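Local coordinates for protein putative cathepsin d (Ixodes ricinus, PDB 5N7Q) that probably acts as an aspartic endopeptidase of the pepsin family, cleaving peptide bonds within proteins in a cleft that here holds the inhibitor pepstatin A, at residues Asn41-Ser46 and Ile77-Gly82; Thr51-His56 and Leu109-Glu114; Asp241-Tyr246 and Ser300-Leu305; Pro268-Thr273 and Lys284-Lys289. All coordinates share one frame; numbering follows the deposited sequence.

Interaction 1. Residues Asn41-Ser46 and Ile77-Gly82; sequences NLWLPS and IVYGSG
The flap over the active-site cleft is tied back to the body of the N-terminal lobe here, where Y79 of the hairpin meets W43 of strand 42-45. The indole N-H does the joining: NE1 of W43 lies 2.9 Å from OH of Y79. The oxygen sits at the indole edge and near its plane, but the N-H...O angle is 137°, so the bond is bent. On W43, CG stands between the backbone N and the carbonyl carbon (chi1 63°), which brings the pyrrole side of the ring round to the flap. The phenol oxygen has a second partner, a water 2.7 Å from OH of Y79, in the plane of the phenol ring. That water donates to the main chain, 2.8 Å from O of N41, so indole and water together fix where the tyrosine's end lies.

The flap tyrosine bonded to a tryptophan is a familiar feature of pepsin-like enzymes. The side chain of Y79 comes within about 4 Å of that of D36, predicted to be catalytic, and the inhibitor bound here is hydrogen-bonded by the backbone at V78 and G80 and by OG of S81.

I77 completes the contact with an extended ethyl branch (chi2 172°). CD1 of I77 reaches CB of N41 at 3.5 Å and, obliquely, CD1 of W43 at 4.1 Å, while CG2 of I77 lies over one face of the Y79 ring, toward the rim. The amide of N41 has its polar partner outside the contact: OD1 accepts from the backbone N of V134.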
loop_
_atom_site.group_PDB
_atom_site.type_symbol
_atom_site.label_atom_id
_atom_site.label_comp_id
_atom_site.label_asym_id
_atom_site.label_seq_id
_atom_site.Cartn_x
_atom_site.Cartn_y
_atom_site.Cartn_z
ATOM N N ASN A 41 -0.994 11.863 -1.430
ATOM C CA ASN A 41 -0.755 12.958 -0.468
ATOM C C ASN A 41 0.105 12.506 0.699
ATOM O O ASN A 41 0.014 11.340 1.134
ATOM C CB ASN A 41 -2.081 13.485 0.076
ATOM C CG ASN A 41 -2.859 14.254 -0.961
ATOM O OD1 ASN A 41 -3.537 13.656 -1.777
ATOM N ND2 ASN A 41 -2.717 15.584 -0.963
ATOM N N LEU A 42 0.909 13.434 1.216
ATOM C CA LEU A 42 1.606 13.271 2.488
ATOM C C LEU A 42 0.840 14.033 3.562
ATOM O O LEU A 42 0.494 15.202 3.377
ATOM C CB LEU A 42 3.018 13.839 2.402
ATOM C CG LEU A 42 3.859 13.888 3.684
ATOM C CD1 LEU A 42 4.097 12.557 4.364
ATOM C CD2 LEU A 42 5.157 14.564 3.308
ATOM N N TRP A 43 0.589 13.388 4.701
ATOM C CA TRP A 43 0.043 14.129 5.856
ATOM C C TRP A 43 0.539 13.545 7.165
ATOM O O TRP A 43 0.921 12.383 7.239
ATOM C CB TRP A 43 -1.488 14.206 5.842
ATOM C CG TRP A 43 -2.192 12.885 5.957
ATOM C CD1 TRP A 43 -2.643 12.094 4.907
ATOM C CD2 TRP A 43 -2.488 12.166 7.147
ATOM N NE1 TRP A 43 -3.200 10.952 5.393
ATOM C CE2 TRP A 43 -3.084 10.942 6.760
ATOM C CE3 TRP A 43 -2.253 12.402 8.507
ATOM C CZ2 TRP A 43 -3.529 10.000 7.693
ATOM C CZ3 TRP A 43 -2.695 11.454 9.436
ATOM C CH2 TRP A 43 -3.305 10.268 9.010
ATOM N N LEU A 44 0.544 14.403 8.178
ATOM C CA LEU A 44 0.998 14.103 9.544
ATOM C C LEU A 44 0.090 14.820 10.525
ATOM O O LEU A 44 -0.528 15.837 10.168
ATOM C CB LEU A 44 2.440 14.567 9.748
ATOM C CG LEU A 44 3.500 13.826 8.924
ATOM C CD1 LEU A 44 4.791 14.590 8.945
ATOM C CD2 LEU A 44 3.641 12.374 9.372
ATOM N N PRO A 45 0.013 14.323 11.781
ATOM C CA PRO A 45 -0.782 15.055 12.785
ATOM C C PRO A 45 -0.175 16.423 13.094
ATOM O O PRO A 45 1.027 16.542 13.194
ATOM C CB PRO A 45 -0.687 14.144 14.028
ATOM C CG PRO A 45 -0.217 12.800 13.498
ATOM C CD PRO A 45 0.697 13.171 12.379
ATOM N N SER A 46 -1.015 17.441 13.245
ATOM C CA SER A 46 -0.542 18.811 13.532
ATOM C C SER A 46 -0.320 19.054 15.029
ATOM O O SER A 46 -1.112 18.598 15.837
ATOM C CB SER A 46 -1.608 19.789 13.081
ATOM O OG SER A 46 -1.154 21.109 13.173
ATOM N N ILE A 77 -9.254 14.129 2.735
ATOM C CA ILE A 77 -8.999 12.904 1.976
ATOM C C ILE A 77 -9.822 11.788 2.565
ATOM O O ILE A 77 -9.908 11.654 3.805
ATOM C CB ILE A 77 -7.512 12.471 1.963
ATOM C CG1 ILE A 77 -6.589 13.653 1.708
ATOM C CG2 ILE A 77 -7.276 11.390 0.910
ATOM C CD1 ILE A 77 -5.116 13.360 1.874
ATOM N N VAL A 78 -10.405 10.996 1.672
ATOM C CA VAL A 78 -11.195 9.841 2.040
ATOM C C VAL A 78 -10.454 8.589 1.580
ATOM O O VAL A 78 -10.122 8.477 0.400
ATOM C CB VAL A 78 -12.577 9.925 1.368
ATOM C CG1 VAL A 78 -13.466 8.757 1.773
ATOM C CG2 VAL A 78 -13.276 11.219 1.762
ATOM N N TYR A 79 -10.220 7.672 2.519
ATOM C CA TYR A 79 -9.642 6.373 2.215
ATOM C C TYR A 79 -10.648 5.258 2.445
ATOM O O TYR A 79 -11.702 5.463 3.058
ATOM C CB TYR A 79 -8.463 6.114 3.141
ATOM C CG TYR A 79 -7.354 7.141 3.040
ATOM C CD1 TYR A 79 -6.388 7.059 2.069
ATOM C CD2 TYR A 79 -7.275 8.192 3.947
ATOM C CE1 TYR A 79 -5.365 8.001 1.979
ATOM C CE2 TYR A 79 -6.285 9.145 3.858
ATOM C CZ TYR A 79 -5.321 9.049 2.910
ATOM O OH TYR A 79 -4.360 10.027 2.874
ATOM N N GLY A 80 -10.329 4.068 1.960
ATOM C CA GLY A 80 -11.161 2.918 2.278
ATOM C C GLY A 80 -11.322 2.691 3.760
ATOM O O GLY A 80 -12.412 2.305 4.196
ATOM N N SER A 81 -10.284 2.971 4.548
ATOM C CA SER A 81 -10.246 2.654 5.992
ATOM C C SER A 81 -10.185 3.847 6.927
ATOM O O SER A 81 -9.924 3.706 8.127
ATOM C CB SER A 81 -9.040 1.740 6.249
ATOM O OG SER A 81 -9.289 0.533 5.599
ATOM N N GLY A 82 -10.398 5.045 6.396
ATOM C CA GLY A 82 -10.393 6.206 7.252
ATOM C C GLY A 82 -10.509 7.510 6.490
ATOM O O GLY A 82 -10.734 7.534 5.286
HETATM O O HOH W 1 -2.446 10.074 1.002
#

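Interaction 2. Residues Thr51-His56 and Leu109-Glu114; sequences TKYCLH and LVVGGE
A one-turn helix, 52-55, packs on strand 103-112 of the N-terminal lobe by laying the ring of Y53 against V111. CB of V111 stands over one face of the ring, 4.2 Å from the centroid of Y53 and 21° off the normal, a CH-pi contact displaced toward the rim. The closest touch comes from the CG2 branch of V111, 3.5 Å from CE2 of Y53, the valine coming in roughly perpendicular to the tyrosine. With CG anti to the backbone N (chi1 167°), the phenol leaves the helix on the side of the strand.

The N-terminal end of the helix is fixed by T51, the N-cap: its OG1 accepts from the backbone N of C54 at 3.1 Å, a nearly straight bond. A water binds the same hydroxyl, 2.7 Å from OG1 of T51, and donates to the other segment, 3.0 Å from O of L109. That carbonyl belongs to a classic beta bulge, in which L109 and V110 both face E85.

Around this contact, the C49-C54 disulfide holds the helix to the loop before it. Y53 also packs on W43 and P45 of strand 42-45, and V111 lies against V84 of strand 82-95, with L117 of helix 114-117 touching both.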
loop_
_atom_site.group_PDB
_atom_site.type_symbol
_atom_site.label_atom_id
_atom_site.label_comp_id
_atom_site.label_asym_id
_atom_site.label_seq_id
_atom_site.Cartn_x
_atom_site.Cartn_y
_atom_site.Cartn_z
ATOM N N THR A 51 -6.446 16.502 20.130
ATOM C CA THR A 51 -7.315 15.346 20.328
ATOM C C THR A 51 -6.516 14.188 20.933
ATOM O O THR A 51 -5.274 14.178 20.900
ATOM C CB THR A 51 -7.918 14.848 19.003
ATOM O OG1 THR A 51 -6.862 14.421 18.125
ATOM C CG2 THR A 51 -8.760 15.913 18.301
ATOM N N LYS A 52 -7.241 13.193 21.437
ATOM C CA LYS A 52 -6.611 11.968 21.944
ATOM C C LYS A 52 -5.674 11.378 20.879
ATOM O O LYS A 52 -4.535 10.982 21.171
ATOM C CB LYS A 52 -7.693 10.964 22.347
ATOM C CG LYS A 52 -7.176 9.670 22.954
ATOM C CD LYS A 52 -8.299 8.865 23.598
ATOM C CE LYS A 52 -9.139 8.132 22.574
ATOM N NZ LYS A 52 -10.173 7.257 23.216
ATOM N N TYR A 53 -6.159 11.348 19.639
ATOM C CA TYR A 53 -5.368 10.831 18.525
ATOM C C TYR A 53 -4.047 11.578 18.401
ATOM O O TYR A 53 -2.955 10.985 18.385
ATOM C CB TYR A 53 -6.163 10.942 17.221
ATOM C CG TYR A 53 -5.296 10.725 16.006
ATOM C CD1 TYR A 53 -4.807 9.459 15.669
ATOM C CD2 TYR A 53 -4.915 11.791 15.200
ATOM C CE1 TYR A 53 -3.979 9.280 14.571
ATOM C CE2 TYR A 53 -4.090 11.611 14.109
ATOM C CZ TYR A 53 -3.625 10.363 13.779
ATOM O OH TYR A 53 -2.819 10.227 12.674
ATOM N N CYS A 54 -4.126 12.895 18.357
ATOM C CA CYS A 54 -2.923 13.699 18.127
ATOM C C CYS A 54 -1.954 13.609 19.299
ATOM O O CYS A 54 -0.744 13.504 19.096
ATOM C CB CYS A 54 -3.288 15.141 17.810
ATOM S SG CYS A 54 -4.130 15.258 16.227
ATOM N N LEU A 55 -2.484 13.558 20.519
ATOM C CA LEU A 55 -1.611 13.515 21.695
ATOM C C LEU A 55 -0.882 12.199 21.868
ATOM O O LEU A 55 0.120 12.152 22.596
ATOM C CB LEU A 55 -2.387 13.889 22.950
ATOM C CG LEU A 55 -2.838 15.358 22.981
ATOM C CD1 LEU A 55 -3.450 15.620 24.340
ATOM C CD2 LEU A 55 -1.740 16.384 22.690
ATOM N N HIS A 56 -1.349 11.152 21.177
ATOM C CA HIS A 56 -0.678 9.847 21.198
ATOM C C HIS A 56 0.023 9.497 19.900
ATOM O O HIS A 56 0.332 8.330 19.653
ATOM C CB HIS A 56 -1.666 8.771 21.617
ATOM C CG HIS A 56 -2.100 8.933 23.028
ATOM N ND1 HIS A 56 -3.208 9.663 23.380
ATOM C CD2 HIS A 56 -1.509 8.551 24.186
ATOM C CE1 HIS A 56 -3.305 9.696 24.698
ATOM N NE2 HIS A 56 -2.286 9.030 25.205
ATOM N N LEU A 109 -5.905 17.816 11.417
ATOM C CA LEU A 109 -6.669 18.222 12.601
ATOM C C LEU A 109 -7.755 17.242 12.991
ATOM O O LEU A 109 -8.043 17.119 14.188
ATOM C CB LEU A 109 -7.287 19.611 12.386
ATOM C CG LEU A 109 -6.329 20.736 12.022
ATOM C CD1 LEU A 109 -7.106 22.029 11.779
ATOM C CD2 LEU A 109 -5.301 20.951 13.115
ATOM N N VAL A 110 -8.384 16.594 12.008
ATOM C CA VAL A 110 -9.466 15.649 12.278
ATOM C C VAL A 110 -9.174 14.368 11.508
ATOM O O VAL A 110 -8.965 14.393 10.304
ATOM C CB VAL A 110 -10.844 16.250 11.914
ATOM C CG1 VAL A 110 -11.976 15.252 12.146
ATOM C CG2 VAL A 110 -11.105 17.497 12.756
ATOM N N VAL A 111 -9.228 13.247 12.229
ATOM C CA VAL A 111 -8.935 11.942 11.660
ATOM C C VAL A 111 -10.075 11.034 12.071
ATOM O O VAL A 111 -10.557 11.088 13.214
ATOM C CB VAL A 111 -7.559 11.403 12.126
ATOM C CG1 VAL A 111 -7.324 9.970 11.657
ATOM C CG2 VAL A 111 -6.437 12.310 11.614
ATOM N N GLY A 112 -10.500 10.194 11.132
ATOM C CA GLY A 112 -11.463 9.167 11.438
ATOM C C GLY A 112 -11.025 7.804 10.933
ATOM O O GLY A 112 -10.204 7.691 10.024
ATOM N N GLY A 113 -11.587 6.768 11.550
ATOM C CA GLY A 113 -11.318 5.391 11.165
ATOM C C GLY A 113 -10.339 4.771 12.153
ATOM O O GLY A 113 -9.228 5.257 12.314
ATOM N N GLU A 114 -10.747 3.677 12.788
ATOM C CA GLU A 114 -9.892 2.973 13.753
ATOM C C GLU A 114 -8.532 2.596 13.185
ATOM O O GLU A 114 -7.538 2.643 13.911
ATOM C CB GLU A 114 -10.615 1.728 14.307
ATOM C CG GLU A 114 -9.970 1.104 15.547
ATOM C CD GLU A 114 -8.920 0.048 15.241
ATOM O OE1 GLU A 114 -8.767 -0.329 14.061
ATOM O OE2 GLU A 114 -8.232 -0.406 16.189
HETATM O O HOH W 2 -7.463 14.488 15.479
#

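Interaction 3. Residues Asp241-Tyr246 and Ser300-Leu305; sequences DSLNQY and SGFMGL
Two hydrogen bonds let the carboxamide of N244 join its helix to two points on the chain opposite. S300 OG donates to OD1 of N244 at 2.7 Å, arriving in the carbonyl plane on a lone pair. The other end of the amide donates: ND2 of N244 is 3.0 Å from O of F302, with an N-H...O angle of 154°. This acceptor lies near the amide plane, but the donor stands 38° above the plane of the F302 carbonyl and misses its lone pair. ND2 also bonds to V240 O, one turn back in the helix. The S300 hydroxyl is gripped twice, since it accepts from the backbone N of F302 (OG to N 3.3 Å), forming an ST turn that fixes its rotation.

In the C-terminal lobe of this bilobal fold, strand 233-235 runs into helix 237-247 and pairs in parallel with strand 295-304. The contact therefore packs the helix on the strand beside the one that leads into it.

The apolar part is L243 on F302. CD2 of L243 sits over one face of the ring, 3.9 Å from the F302 centroid and 18° off the normal, a CH-pi contact shifted toward CG. L243 also packs on L217 and F302 on I233, while M303, whose CB points away from the helix, touches the bound inhibitor.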
loop_
_atom_site.group_PDB
_atom_site.type_symbol
_atom_site.label_atom_id
_atom_site.label_comp_id
_atom_site.label_asym_id
_atom_site.label_seq_id
_atom_site.Cartn_x
_atom_site.Cartn_y
_atom_site.Cartn_z
ATOM N N ASP A 241 -17.071 -13.000 -3.775
ATOM C CA ASP A 241 -18.054 -13.923 -3.152
ATOM C C ASP A 241 -17.867 -15.372 -3.683
ATOM O O ASP A 241 -17.793 -16.308 -2.909
ATOM C CB ASP A 241 -19.498 -13.456 -3.409
ATOM C CG ASP A 241 -19.899 -12.245 -2.621
ATOM O OD1 ASP A 241 -19.215 -11.837 -1.654
ATOM O OD2 ASP A 241 -20.953 -11.658 -2.980
ATOM N N SER A 242 -17.807 -15.511 -5.007
ATOM C CA SER A 242 -17.634 -16.812 -5.640
ATOM C C SER A 242 -16.290 -17.464 -5.334
ATOM O O SER A 242 -16.221 -18.671 -5.067
ATOM C CB SER A 242 -17.849 -16.717 -7.142
ATOM O OG SER A 242 -19.156 -16.239 -7.421
ATOM N N LEU A 243 -15.214 -16.675 -5.366
ATOM C CA LEU A 243 -13.909 -17.206 -5.004
ATOM C C LEU A 243 -13.935 -17.753 -3.577
ATOM O O LEU A 243 -13.480 -18.860 -3.334
ATOM C CB LEU A 243 -12.821 -16.142 -5.166
ATOM C CG LEU A 243 -11.394 -16.548 -4.809
ATOM C CD1 LEU A 243 -10.938 -17.802 -5.527
ATOM C CD2 LEU A 243 -10.454 -15.395 -5.124
ATOM N N ASN A 244 -14.445 -16.957 -2.651
ATOM C CA ASN A 244 -14.570 -17.438 -1.278
ATOM C C ASN A 244 -15.463 -18.662 -1.122
ATOM O O ASN A 244 -15.113 -19.546 -0.357
ATOM C CB ASN A 244 -14.963 -16.303 -0.331
ATOM C CG ASN A 244 -13.767 -15.468 0.056
ATOM O OD1 ASN A 244 -12.929 -15.936 0.843
ATOM N ND2 ASN A 244 -13.626 -14.294 -0.535
ATOM N N GLN A 245 -16.544 -18.744 -1.888
ATOM C CA GLN A 245 -17.364 -19.966 -1.896
ATOM C C GLN A 245 -16.549 -21.192 -2.301
ATOM O O GLN A 245 -16.640 -22.245 -1.640
ATOM C CB GLN A 245 -18.545 -19.796 -2.842
ATOM C CG GLN A 245 -19.573 -20.906 -2.623
ATOM C CD GLN A 245 -20.804 -20.683 -3.452
ATOM O OE1 GLN A 245 -21.272 -19.543 -3.589
ATOM N NE2 GLN A 245 -21.344 -21.756 -4.014
ATOM N N TYR A 246 -15.732 -21.056 -3.348
ATOM C CA TYR A 246 -14.869 -22.156 -3.792
ATOM C C TYR A 246 -13.873 -22.552 -2.704
ATOM O O TYR A 246 -13.541 -23.725 -2.555
ATOM C CB TYR A 246 -14.118 -21.715 -5.051
ATOM C CG TYR A 246 -13.364 -22.799 -5.782
ATOM C CD1 TYR A 246 -14.044 -23.722 -6.576
ATOM C CD2 TYR A 246 -11.973 -22.864 -5.766
ATOM C CE1 TYR A 246 -13.368 -24.692 -7.285
ATOM C CE2 TYR A 246 -11.286 -23.845 -6.463
ATOM C CZ TYR A 246 -11.988 -24.753 -7.269
ATOM O OH TYR A 246 -11.311 -25.731 -7.986
ATOM N N SER A 300 -9.651 -14.847 5.102
ATOM C CA SER A 300 -9.383 -14.965 3.697
ATOM C C SER A 300 -8.812 -13.655 3.174
ATOM O O SER A 300 -9.404 -12.596 3.385
ATOM C CB SER A 300 -10.669 -15.249 2.945
ATOM O OG SER A 300 -10.426 -15.157 1.549
ATOM N N GLY A 301 -7.718 -13.741 2.462
ATOM C CA GLY A 301 -7.088 -12.565 1.883
ATOM C C GLY A 301 -7.751 -12.024 0.635
ATOM O O GLY A 301 -7.165 -11.180 -0.031
ATOM N N PHE A 302 -8.947 -12.494 0.312
ATOM C CA PHE A 302 -9.744 -11.950 -0.789
ATOM C C PHE A 302 -11.006 -11.354 -0.239
ATOM O O PHE A 302 -11.853 -12.084 0.296
ATOM C CB PHE A 302 -10.034 -13.006 -1.863
ATOM C CG PHE A 302 -8.821 -13.738 -2.291
ATOM C CD1 PHE A 302 -7.954 -13.182 -3.201
ATOM C CD2 PHE A 302 -8.515 -14.972 -1.740
ATOM C CE1 PHE A 302 -6.806 -13.855 -3.558
ATOM C CE2 PHE A 302 -7.378 -15.653 -2.099
ATOM C CZ PHE A 302 -6.505 -15.077 -3.012
ATOM N N MET A 303 -11.151 -10.034 -0.336
ATOM C CA MET A 303 -12.276 -9.297 0.186
ATOM C C MET A 303 -12.965 -8.475 -0.912
ATOM O O MET A 303 -12.338 -8.001 -1.844
ATOM C CB MET A 303 -11.849 -8.422 1.356
ATOM C CG MET A 303 -10.794 -7.396 1.019
ATOM S SD MET A 303 -10.485 -6.220 2.355
ATOM C CE MET A 303 -11.794 -5.035 2.171
ATOM N N GLY A 304 -14.258 -8.264 -0.775
ATOM C CA GLY A 304 -15.018 -7.520 -1.775
ATOM C C GLY A 304 -14.941 -6.014 -1.565
ATOM O O GLY A 304 -15.003 -5.538 -0.422
ATOM N N LEU A 305 -14.766 -5.270 -2.658
ATOM C CA LEU A 305 -14.779 -3.806 -2.613
ATOM C C LEU A 305 -15.251 -3.277 -3.966
ATOM O O LEU A 305 -14.617 -3.502 -4.984
ATOM C CB LEU A 305 -13.400 -3.228 -2.243
ATOM C CG LEU A 305 -13.353 -1.697 -2.163
ATOM C CD1 LEU A 305 -14.342 -1.110 -1.164
ATOM C CD2 LEU A 305 -11.951 -1.198 -1.843
#

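Interaction 4. Residues Pro268-Thr273 and Lys284-Lys289; sequences PNVTFT and KDYVLK
Y286 reaches from the end of a short helix to P268 with its hydroxyl, which donates to the proline's carbonyl: OH of Y286 is 2.7 Å from O of P268. The bond lies in the carbonyl plane at a C=O...O angle of 153°, and the acceptor in turn lies in the plane of the phenol, at its edge. The same oxygen of P268 is near the ring itself, 3.3 Å from CE2 of Y286. That carbon also meets V270: CG2 of V270 stands 3.8 Å from CE2 of Y286.

What sends the ring this way is the crowded first torsion of Y286 (chi1 69°), with CG between the backbone N and the carbonyl carbon. The residue is the last of helix 283-286, and the chain turns into a strand at V287. Earlier in that helix, OD2 of D285 bonds to the backbone N of R282.

Farther out, F302 of strand 295-304 packs against V270 and meets the Y286 ring with the planes at about 55°, while L267 also touches the tyrosine. P268 and V270 both lie on S206 of strand 198-206, which pairs with strand 270-274; the hairpin partner of the latter, strand 277-281, leads on to helix 283-286.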
loop_
_atom_site.group_PDB
_atom_site.type_symbol
_atom_site.label_atom_id
_atom_site.label_comp_id
_atom_site.label_asym_id
_atom_site.label_seq_id
_atom_site.Cartn_x
_atom_site.Cartn_y
_atom_site.Cartn_z
ATOM N N PRO A 268 -6.615 -24.612 -2.047
ATOM C CA PRO A 268 -5.869 -24.503 -3.298
ATOM C C PRO A 268 -5.163 -23.168 -3.514
ATOM O O PRO A 268 -5.535 -22.145 -2.929
ATOM C CB PRO A 268 -6.970 -24.688 -4.349
ATOM C CG PRO A 268 -8.152 -24.062 -3.713
ATOM C CD PRO A 268 -8.058 -24.372 -2.246
ATOM N N ASN A 269 -4.153 -23.179 -4.368
ATOM C CA ASN A 269 -3.529 -21.933 -4.811
ATOM C C ASN A 269 -4.552 -21.078 -5.572
ATOM O O ASN A 269 -5.512 -21.607 -6.167
ATOM C CB ASN A 269 -2.292 -22.208 -5.681
ATOM C CG ASN A 269 -1.158 -22.900 -4.915
ATOM O OD1 ASN A 269 -1.193 -23.043 -3.707
ATOM N ND2 ASN A 269 -0.146 -23.376 -5.652
ATOM N N VAL A 270 -4.337 -19.762 -5.557
ATOM C CA VAL A 270 -5.079 -18.804 -6.382
ATOM C C VAL A 270 -4.071 -18.070 -7.259
ATOM O O VAL A 270 -3.040 -17.628 -6.777
ATOM C CB VAL A 270 -5.883 -17.824 -5.520
ATOM C CG1 VAL A 270 -6.578 -16.756 -6.336
ATOM C CG2 VAL A 270 -6.935 -18.567 -4.693
ATOM N N THR A 271 -4.367 -17.958 -8.551
ATOM C CA THR A 271 -3.385 -17.482 -9.535
ATOM C C THR A 271 -3.905 -16.289 -10.317
ATOM O O THR A 271 -5.026 -16.326 -10.842
ATOM C CB THR A 271 -3.030 -18.619 -10.488
ATOM O OG1 THR A 271 -2.536 -19.731 -9.738
ATOM C CG2 THR A 271 -1.982 -18.179 -11.529
ATOM N N PHE A 272 -3.070 -15.243 -10.435
ATOM C CA PHE A 272 -3.333 -14.043 -11.243
ATOM C C PHE A 272 -2.441 -14.099 -12.456
ATOM O O PHE A 272 -1.241 -14.352 -12.336
ATOM C CB PHE A 272 -3.025 -12.761 -10.450
ATOM C CG PHE A 272 -4.023 -12.483 -9.380
ATOM C CD1 PHE A 272 -3.985 -13.219 -8.193
ATOM C CD2 PHE A 272 -5.018 -11.525 -9.547
ATOM C CE1 PHE A 272 -4.938 -13.003 -7.211
ATOM C CE2 PHE A 272 -5.970 -11.313 -8.567
ATOM C CZ PHE A 272 -5.933 -12.053 -7.406
ATOM N N THR A 273 -3.034 -13.959 -13.636
ATOM C CA THR A 273 -2.276 -13.977 -14.880
ATOM C C THR A 273 -2.118 -12.537 -15.344
ATOM O O THR A 273 -3.097 -11.837 -15.570
ATOM C CB THR A 273 -2.948 -14.838 -15.954
ATOM O OG1 THR A 273 -3.000 -16.201 -15.493
ATOM C CG2 THR A 273 -2.120 -14.775 -17.264
ATOM N N LYS A 284 -0.653 -20.242 2.194
ATOM C CA LYS A 284 0.299 -19.607 3.119
ATOM C C LYS A 284 0.447 -18.110 2.821
ATOM O O LYS A 284 0.612 -17.299 3.749
ATOM C CB LYS A 284 1.669 -20.292 3.111
ATOM C CG LYS A 284 2.651 -19.710 4.138
ATOM C CD LYS A 284 3.766 -20.705 4.409
ATOM C CE LYS A 284 4.730 -20.259 5.502
ATOM N NZ LYS A 284 6.004 -21.033 5.417
ATOM N N ASP A 285 0.337 -17.746 1.539
ATOM C CA ASP A 285 0.402 -16.352 1.102
ATOM C C ASP A 285 -0.899 -15.588 1.374
ATOM O O ASP A 285 -0.863 -14.429 1.783
ATOM C CB ASP A 285 0.699 -16.256 -0.389
ATOM C CG ASP A 285 2.017 -16.906 -0.777
ATOM O OD1 ASP A 285 3.042 -16.642 -0.115
ATOM O OD2 ASP A 285 2.027 -17.684 -1.764
ATOM N N TYR A 286 -2.062 -16.235 1.180
ATOM C CA TYR A 286 -3.317 -15.471 1.183
ATOM C C TYR A 286 -4.187 -15.565 2.421
ATOM O O TYR A 286 -5.152 -14.850 2.525
ATOM C CB TYR A 286 -4.131 -15.737 -0.086
ATOM C CG TYR A 286 -4.745 -17.114 -0.241
ATOM C CD1 TYR A 286 -5.789 -17.554 0.574
ATOM C CD2 TYR A 286 -4.329 -17.971 -1.278
ATOM C CE1 TYR A 286 -6.380 -18.792 0.374
ATOM C CE2 TYR A 286 -4.931 -19.207 -1.475
ATOM C CZ TYR A 286 -5.947 -19.605 -0.630
ATOM O OH TYR A 286 -6.550 -20.840 -0.832
ATOM N N VAL A 287 -3.825 -16.394 3.388
ATOM C CA VAL A 287 -4.553 -16.456 4.664
ATOM C C VAL A 287 -3.851 -15.575 5.673
ATOM O O VAL A 287 -2.661 -15.732 5.906
ATOM C CB VAL A 287 -4.670 -17.899 5.197
ATOM C CG1 VAL A 287 -5.325 -17.933 6.583
ATOM C CG2 VAL A 287 -5.425 -18.764 4.205
ATOM N N LEU A 288 -4.600 -14.655 6.261
ATOM C CA LEU A 288 -4.073 -13.732 7.267
ATOM C C LEU A 288 -4.556 -14.140 8.647
ATOM O O LEU A 288 -5.752 -14.263 8.861
ATOM C CB LEU A 288 -4.525 -12.303 6.961
ATOM C CG LEU A 288 -3.979 -11.206 7.904
ATOM C CD1 LEU A 288 -2.509 -10.956 7.683
ATOM C CD2 LEU A 288 -4.782 -9.932 7.711
ATOM N N LYS A 289 -3.630 -14.308 9.588
ATOM C CA LYS A 289 -3.972 -14.488 11.013
ATOM C C LYS A 289 -4.350 -13.153 11.608
ATOM O O LYS A 289 -3.578 -12.189 11.513
ATOM C CB LYS A 289 -2.799 -15.027 11.830
ATOM C CG LYS A 289 -3.128 -15.171 13.324
ATOM C CD LYS A 289 -1.908 -15.574 14.140
ATOM C CE LYS A 289 -2.166 -15.441 15.627
ATOM N NZ LYS A 289 -0.936 -15.782 16.391
#

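Following the chain from the N terminus, strand 42-45 opens interaction 1 and helix 52-55 opens interaction 2 before the flap at 77-82 closes the first. Residues 109-114 then close the second, so the two loops cross. They also meet where S46 packs on L109, and strands 42-45 and 103-112 are neighbours in one sheet of the N-terminal lobe. In the C-terminal lobe, helix 237-247 opens interaction 3, which closes only at 300-305. Interaction 4, a short loop from 268-273 to 284-289, is nested inside it. These two share a core in which V270 touches L243 and P268 touches Y246. Interactions 1 and 4 lie on opposite sides of the chain's centre.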